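Local coordinates for Bd3460 (Bdellovibrio bacteriovorus, PDB 5CEC), which binds the predatory endopeptidase Bd3459 through its ankyrin repeats as an immunity protein, protecting the predator from its own enzyme, at the interface of chains B and A. Numbering follows the deposited sequence. Chains: chain A, Bd3460; chain B, Bd3459.

Contact 1: the interface of chains B and A. Residues chain B 154-155; chain A 39-41, 73-75.
A loop of chain B carrying B:Lys154 and B:Pro155 lies against two helix-ending turns of the ankyrin protein: the A:Gln39-A:Asp41 turn that links helix 31-39 to helix 42-49, and the A:Gly73-A:Asn75 turn between helices 66-72 and 76-84. B:Lys154 reaches from the first turn to the second. Its CG lies anti to its own carbonyl carbon (chi1 -59°), and CB rests 3.5 Å from the carbonyl O of A:Gly40. Beyond CG the chain is extended, which carries NZ to the neighbouring turn. There NZ is gripped by two oxygens. It donates to the amide oxygen OD1 of A:Asn75 at 2.9 Å, lying in the carbonyl plane on a lone pair with a C=O...N angle of 143°, and it also hydrogen-bonds the backbone O of A:Gly74 at 2.7 Å. Both acceptors are uncharged, and the carbonyls of this helix end probably help to stabilise the positive charge. The side chains of B:Lys154 and A:Asn75 cross obliquely. B:Pro155, which follows a cis peptide bond, turns its ring onto the first turn: CB rests 3.5 Å from the carbonyl O of A:Gln39, and CG faces the carboxylate end of A:Asp41 at van der Waals distance. Beside the ring a water bridges the two backbones, 2.9 Å from O of A:Gly40 and 3.3 Å from O of B:Lys154.

Contact 2: the interface of chains B and A. Residues chain B 389-393; chain A 62, 64, 72, 93-95, 97, 102, 127.
Chain B's 389-393 segment, just ahead of helix 394-411, packs against loops and helix ends of the repeats, among A:Thr62, A:Met64, A:Asn93-A:Glu97, A:Ala127, A:Met72 and A:Phe102. The tight end is B:Ser393. Its hydroxyl OG donates to carboxylate OE1 of A:Glu97 at 2.7 Å, approaching from above the carboxylate plane, and accepts from ND2 of A:Asn93 at 2.9 Å, nearly in the amide plane. The methyl CB of A:Ala127 packs 3.6 Å from B:Ser393 CB. A second shell fixes both partners: OD1 of A:Asn93 takes the backbone N-H of A:Glu97, while OE2 of A:Glu97 takes that of A:Ala127. OE1 also sits over the centre of the A:Phe102 ring, 3.8 Å above its plane. Alongside, CB and CG of B:Arg392 cross the bent tip of A:Met64 obliquely, with SD 3.8 Å from CB. A water joins B:Arg392 N to A:Thr62 OG1 and O, A:Asn93 ND2 and A:Asn94 OD1. ND2 of A:Asn94 makes a straight bond (161° at H), in its amide plane, to B:Lys390 O at 3.0 Å. Farther out the fit loosens. A:Thr62 OG1 lies 4.2 Å above one B:Arg392 guanidinium face, offset toward its rim; B:Asp389 O is at the edge, in plane, and NH1 pairs distantly with B:Asp389 OD1 (4.0 Å). B:Lys390 is poorly ordered. The ankyrin protein probably recognises this loop through its backbone, the B:Ser393 hydroxyl and the B:Arg392 stem, helping hold the endopeptidase in the self-protective complex.

Contact 1: the interface of chains B and A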
ATOM      1  N   LYS B 154       0.690   6.675   8.771  1.00 20.65           N
ATOM      2  CA  LYS B 154       2.072   7.008   8.534  1.00 20.35           C
ATOM      3  C   LYS B 154       2.628   7.506   9.851  1.00 20.40           C
ATOM      4  O   LYS B 154       1.909   8.230  10.568  1.00 22.76           O
ATOM      5  CB  LYS B 154       2.171   8.118   7.495  1.00 21.55           C
ATOM      6  CG  LYS B 154       1.544   7.719   6.190  1.00 24.46           C
ATOM      7  CD  LYS B 154       1.743   8.750   5.140  1.00 27.36           C
ATOM      8  CE  LYS B 154       1.161   8.204   3.868  1.00 29.88           C
ATOM      9  NZ  LYS B 154       1.210   9.212   2.803  1.00 31.55           N
ATOM     10  N   PRO B 155       3.858   7.156  10.213  1.00 20.44           N
ATOM     11  CA  PRO B 155       4.852   6.446   9.405  1.00 18.93           C
ATOM     12  C   PRO B 155       4.913   4.936   9.604  1.00 19.29           C
ATOM     13  O   PRO B 155       5.851   4.300   9.112  1.00 19.88           O
ATOM     14  CB  PRO B 155       6.157   7.072   9.898  1.00 19.87           C
ATOM     15  CG  PRO B 155       5.899   7.310  11.339  1.00 21.82           C
ATOM     16  CD  PRO B 155       4.460   7.705  11.440  1.00 22.55           C
TER
ATOM     17  N   GLN A  39       9.331   9.237   4.706  1.00 27.79           N
ATOM     18  CA  GLN A  39       8.695   8.198   5.520  1.00 31.22           C
ATOM     19  C   GLN A  39       7.287   8.573   6.009  1.00 29.26           C
ATOM     20  O   GLN A  39       6.514   7.710   6.452  1.00 32.06           O
ATOM     21  CB  GLN A  39       9.602   7.848   6.716  1.00 35.25           C
ATOM     22  CG  GLN A  39      10.919   7.174   6.323  1.00 41.17           C
ATOM     23  CD  GLN A  39      11.980   7.144   7.437  1.00 46.08           C
ATOM     24  OE1 GLN A  39      11.694   7.404   8.616  1.00 50.64           O
ATOM     25  NE2 GLN A  39      13.220   6.809   7.061  1.00 49.83           N
ATOM     26  N   GLY A  40       6.950   9.853   5.951  1.00 26.22           N
ATOM     27  CA  GLY A  40       5.639  10.298   6.378  1.00 25.69           C
ATOM     28  C   GLY A  40       5.570  10.603   7.861  1.00 25.53           C
ATOM     29  O   GLY A  40       4.489  10.572   8.422  1.00 26.59           O
ATOM     30  N   ASP A  41       6.706  10.913   8.495  1.00 26.23           N
ATOM     31  CA  ASP A  41       6.733  11.277   9.925  1.00 28.20           C
ATOM     32  C   ASP A  41       6.653  12.796  10.075  1.00 28.55           C
ATOM     33  O   ASP A  41       7.659  13.467  10.184  1.00 28.38           O
ATOM     34  CB  ASP A  41       7.989  10.710  10.601  1.00 30.06           C
ATOM     35  CG  ASP A  41       7.886  10.716  12.100  1.00 31.37           C
ATOM     36  OD1 ASP A  41       7.162  11.585  12.634  1.00 35.32           O
ATOM     37  OD2 ASP A  41       8.531   9.855  12.752  1.00 38.47           O
ATOM     38  N   GLY A  73       7.004  10.139  -1.498  1.00 20.08           N
ATOM     39  CA  GLY A  73       6.397   9.266  -0.498  1.00 21.67           C
ATOM     40  C   GLY A  73       4.889   9.437  -0.346  1.00 21.30           C
ATOM     41  O   GLY A  73       4.289   8.759   0.486  1.00 23.19           O
ATOM     42  N   GLY A  74       4.292  10.348  -1.124  1.00 19.36           N
ATOM     43  CA  GLY A  74       2.852  10.557  -1.085  1.00 20.31           C
ATOM     44  C   GLY A  74       2.343  11.149   0.214  1.00 19.79           C
ATOM     45  O   GLY A  74       1.232  10.833   0.656  1.00 21.53           O
ATOM     46  N   ASN A  75       3.139  12.032   0.809  1.00 20.01           N
ATOM     47  CA  ASN A  75       2.896  12.518   2.156  1.00 20.74           C
ATOM     48  C   ASN A  75       2.310  13.920   2.059  1.00 20.03           C
ATOM     49  O   ASN A  75       3.012  14.920   2.137  1.00 22.11           O
ATOM     50  CB  ASN A  75       4.179  12.433   2.960  1.00 21.12           C
ATOM     51  CG  ASN A  75       4.681  11.003   3.061  1.00 20.70           C
ATOM     52  OD1 ASN A  75       3.895  10.080   3.286  1.00 24.09           O
ATOM     53  ND2 ASN A  75       5.975  10.811   2.919  1.00 23.03           N
TER
HETATM   54  O   HOH W   1       3.047  11.281  10.826  1.00 33.92           O

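Contact 2: the interface of chains B and A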
ATOM      1  N   ASP B 389      19.192   4.422  -4.389  1.00 26.56           N
ATOM      2  CA  ASP B 389      20.187   5.216  -3.659  0.50 31.05           C
ATOM      3  C   ASP B 389      21.072   6.098  -4.577  1.00 30.24           C
ATOM      4  O   ASP B 389      21.480   7.193  -4.147  1.00 37.05           O
ATOM      5  CB  ASP B 389      20.970   4.359  -2.662  0.50 35.96           C
ATOM      6  CG  ASP B 389      20.116   3.961  -1.450  0.50 37.18           C
ATOM      7  OD1 ASP B 389      18.984   4.481  -1.306  0.50 38.17           O
ATOM      8  OD2 ASP B 389      20.561   3.120  -0.648  0.50 42.80           O
ATOM      9  N   LYS B 390      21.312   5.688  -5.821  1.00 28.06           N
ATOM     10  CA  LYS B 390      22.074   6.488  -6.782  1.00 28.53           C
ATOM     11  C   LYS B 390      21.137   7.512  -7.433  1.00 24.96           C
ATOM     12  O   LYS B 390      21.530   8.634  -7.729  1.00 22.66           O
ATOM     13  CB  LYS B 390      22.710   5.601  -7.874  1.00 33.02           C
ATOM     14  CG  LYS B 390      23.846   4.670  -7.433  1.00 40.14           C
ATOM     15  CD  LYS B 390      25.129   5.443  -7.153  1.00 42.72           C
ATOM     16  CE  LYS B 390      26.313   4.535  -6.826  1.00 47.52           C
ATOM     17  NZ  LYS B 390      26.057   3.661  -5.646  1.00 51.74           N
ATOM     18  N   SER B 391      19.899   7.096  -7.675  1.00 21.06           N
ATOM     19  CA  SER B 391      18.965   7.935  -8.381  1.00 20.89           C
ATOM     20  C   SER B 391      17.552   7.643  -7.951  1.00 17.40           C
ATOM     21  O   SER B 391      16.950   6.629  -8.311  1.00 16.56           O
ATOM     22  CB  SER B 391      19.130   7.782  -9.883  1.00 30.80           C
ATOM     23  OG  SER B 391      18.756   6.523 -10.282  1.00 36.40           O
ATOM     24  N   ARG B 392      17.008   8.567  -7.183  1.00 16.61           N
ATOM     25  CA  ARG B 392      15.677   8.366  -6.589  1.00 16.50           C
ATOM     26  C   ARG B 392      14.608   8.295  -7.658  1.00 14.71           C
ATOM     27  O   ARG B 392      13.551   7.764  -7.378  1.00 16.70           O
ATOM     28  CB  ARG B 392      15.385   9.486  -5.590  1.00 19.10           C
ATOM     29  CG  ARG B 392      16.374   9.537  -4.436  1.00 23.49           C
ATOM     30  CD  ARG B 392      16.134   8.497  -3.387  1.00 26.68           C
ATOM     31  NE  ARG B 392      16.828   8.844  -2.131  1.00 35.14           N
ATOM     32  CZ  ARG B 392      18.133   8.687  -1.864  1.00 37.45           C
ATOM     33  NH1 ARG B 392      18.991   8.188  -2.745  1.00 43.90           N
ATOM     34  NH2 ARG B 392      18.585   9.021  -0.680  1.00 41.06           N
ATOM     35  N   SER B 393      14.871   8.818  -8.869  1.00 14.37           N
ATOM     36  CA  SER B 393      13.902   8.740  -9.951  1.00 15.10           C
ATOM     37  C   SER B 393      13.662   7.330 -10.485  1.00 14.70           C
ATOM     38  O   SER B 393      12.700   7.089 -11.228  1.00 14.27           O
ATOM     39  CB  SER B 393      14.368   9.638 -11.108  1.00 15.20           C
ATOM     40  OG  SER B 393      14.506  11.005 -10.739  1.00 15.89           O
TER
ATOM     41  N   THR A  62      22.283  13.593  -4.280  1.00 22.12           N
ATOM     42  CA  THR A  62      21.609  13.208  -5.530  1.00 21.53           C
ATOM     43  C   THR A  62      20.592  14.265  -6.014  1.00 19.28           C
ATOM     44  O   THR A  62      19.832  14.012  -6.934  1.00 19.86           O
ATOM     45  CB  THR A  62      20.906  11.826  -5.437  1.00 21.56           C
ATOM     46  OG1 THR A  62      19.666  11.921  -4.718  1.00 22.09           O
ATOM     47  CG2 THR A  62      21.801  10.778  -4.793  1.00 24.37           C
ATOM     48  N   MET A  64      18.196  15.854  -4.107  1.00 17.98           N
ATOM     49  CA  MET A  64      16.887  15.816  -3.451  1.00 18.26           C
ATOM     50  C   MET A  64      16.725  16.922  -2.431  1.00 18.39           C
ATOM     51  O   MET A  64      17.662  17.272  -1.692  1.00 21.00           O
ATOM     52  CB  MET A  64      16.672  14.472  -2.749  1.00 18.60           C
ATOM     53  CG  MET A  64      16.739  13.263  -3.671  1.00 17.60           C
ATOM     54  SD  MET A  64      15.352  13.175  -4.813  1.00 18.16           S
ATOM     55  CE  MET A  64      14.027  12.663  -3.720  1.00 18.30           C
ATOM     56  N   MET A  72       7.410  12.200  -3.300  1.00 18.35           N
ATOM     57  CA  MET A  72       7.679  10.815  -3.726  1.00 18.18           C
ATOM     58  C   MET A  72       7.006   9.816  -2.792  1.00 18.97           C
ATOM     59  O   MET A  72       6.486   8.801  -3.228  1.00 21.80           O
ATOM     60  CB  MET A  72       9.190  10.546  -3.750  1.00 21.26           C
ATOM     61  CG  MET A  72       9.615   9.101  -4.020  1.00 24.16           C
ATOM     62  SD  MET A  72      11.381   8.955  -4.345  1.00 27.98           S
ATOM     63  CE  MET A  72      11.920   9.954  -3.019  1.00 30.93           C
ATOM     64  N   ASN A  93      16.133  16.988  -9.028  1.00 15.00           N
ATOM     65  CA  ASN A  93      17.172  16.020  -8.627  1.00 15.29           C
ATOM     66  C   ASN A  93      18.072  15.663  -9.797  1.00 15.12           C
ATOM     67  O   ASN A  93      17.935  16.201 -10.886  1.00 17.49           O
ATOM     68  CB  ASN A  93      16.553  14.779  -8.000  1.00 15.67           C
ATOM     69  CG  ASN A  93      15.975  13.832  -9.031  1.00 14.87           C
ATOM     70  OD1 ASN A  93      15.455  14.274 -10.045  1.00 16.04           O
ATOM     71  ND2 ASN A  93      16.127  12.523  -8.822  1.00 15.18           N
ATOM     72  N   ASN A  94      18.944  14.681  -9.595  1.00 17.13           N
ATOM     73  CA  ASN A  94      19.828  14.237 -10.693  1.00 17.48           C
ATOM     74  C   ASN A  94      19.117  13.582 -11.874  1.00 18.46           C
ATOM     75  O   ASN A  94      19.646  13.600 -12.977  1.00 23.44           O
ATOM     76  CB  ASN A  94      20.990  13.377 -10.176  1.00 17.85           C
ATOM     77  CG  ASN A  94      20.556  12.051  -9.560  1.00 17.77           C
ATOM     78  OD1 ASN A  94      19.376  11.792  -9.345  1.00 17.84           O
ATOM     79  ND2 ASN A  94      21.522  11.240  -9.219  1.00 19.94           N
ATOM     80  N   GLY A  95      17.885  13.120 -11.659  1.00 17.43           N
ATOM     81  CA  GLY A  95      17.049  12.625 -12.724  1.00 16.52           C
ATOM     82  C   GLY A  95      16.243  13.700 -13.437  1.00 17.19           C
ATOM     83  O   GLY A  95      15.427  13.393 -14.295  1.00 18.28           O
ATOM     84  N   GLU A  97      13.983  15.713 -12.148  1.00 14.05           N
ATOM     85  CA  GLU A  97      12.610  15.744 -11.685  1.00 13.97           C
ATOM     86  C   GLU A  97      12.357  16.746 -10.590  1.00 13.77           C
ATOM     87  O   GLU A  97      13.082  16.821  -9.603  1.00 14.79           O
ATOM     88  CB  GLU A  97      12.187  14.355 -11.229  1.00 14.34           C
ATOM     89  CG  GLU A  97      12.044  13.385 -12.396  1.00 14.90           C
ATOM     90  CD  GLU A  97      11.493  12.024 -12.010  1.00 14.98           C
ATOM     91  OE1 GLU A  97      11.864  11.520 -10.927  1.00 16.10           O
ATOM     92  OE2 GLU A  97      10.706  11.467 -12.813  1.00 14.44           O
ATOM     93  N   PHE A 102       8.041  13.838  -9.172  1.00 12.87           N
ATOM     94  CA  PHE A 102       8.095  12.746  -8.185  1.00 12.99           C
ATOM     95  C   PHE A 102       6.710  12.271  -7.790  1.00 13.42           C
ATOM     96  O   PHE A 102       6.470  11.070  -7.705  1.00 14.20           O
ATOM     97  CB  PHE A 102       8.883  13.142  -6.944  1.00 13.77           C
ATOM     98  CG  PHE A 102      10.353  12.971  -7.084  1.00 13.51           C
ATOM     99  CD1 PHE A 102      10.895  11.716  -6.935  1.00 14.68           C
ATOM    100  CD2 PHE A 102      11.217  14.036  -7.379  1.00 14.26           C
ATOM    101  CE1 PHE A 102      12.246  11.499  -7.080  1.00 15.32           C
ATOM    102  CE2 PHE A 102      12.591  13.809  -7.483  1.00 15.25           C
ATOM    103  CZ  PHE A 102      13.088  12.541  -7.329  1.00 15.70           C
ATOM    104  N   ALA A 127      11.569  11.449 -15.573  1.00 14.34           N
ATOM    105  CA  ALA A 127      12.789  10.702 -15.811  1.00 14.24           C
ATOM    106  C   ALA A 127      12.542   9.523 -16.757  1.00 14.00           C
ATOM    107  O   ALA A 127      11.408   9.034 -16.891  1.00 14.90           O
ATOM    108  CB  ALA A 127      13.363  10.188 -14.498  1.00 15.42           C
TER
HETATM  109  O   HOH W   2      10.518   8.742 -12.402  1.00 14.64           O
HETATM  110  O   HOH W   3      18.067  11.288  -6.920  1.00 17.17           O

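About 17 Å separates the centres of contact 1 and contact 2, which share no residue but are joined within chain A by helix 66-72: A:Met72 at its end belongs to contact 2, and A:Gly73 directly after it to contact 1. On the enzyme the two segments are far apart in sequence, so recognition probably depends on the folded endopeptidase. The two contacts interleave in sequence on chain A, contact 2 extending on to A:Ala127. This spread probably fixes the orientation of the immunity protein on its partner.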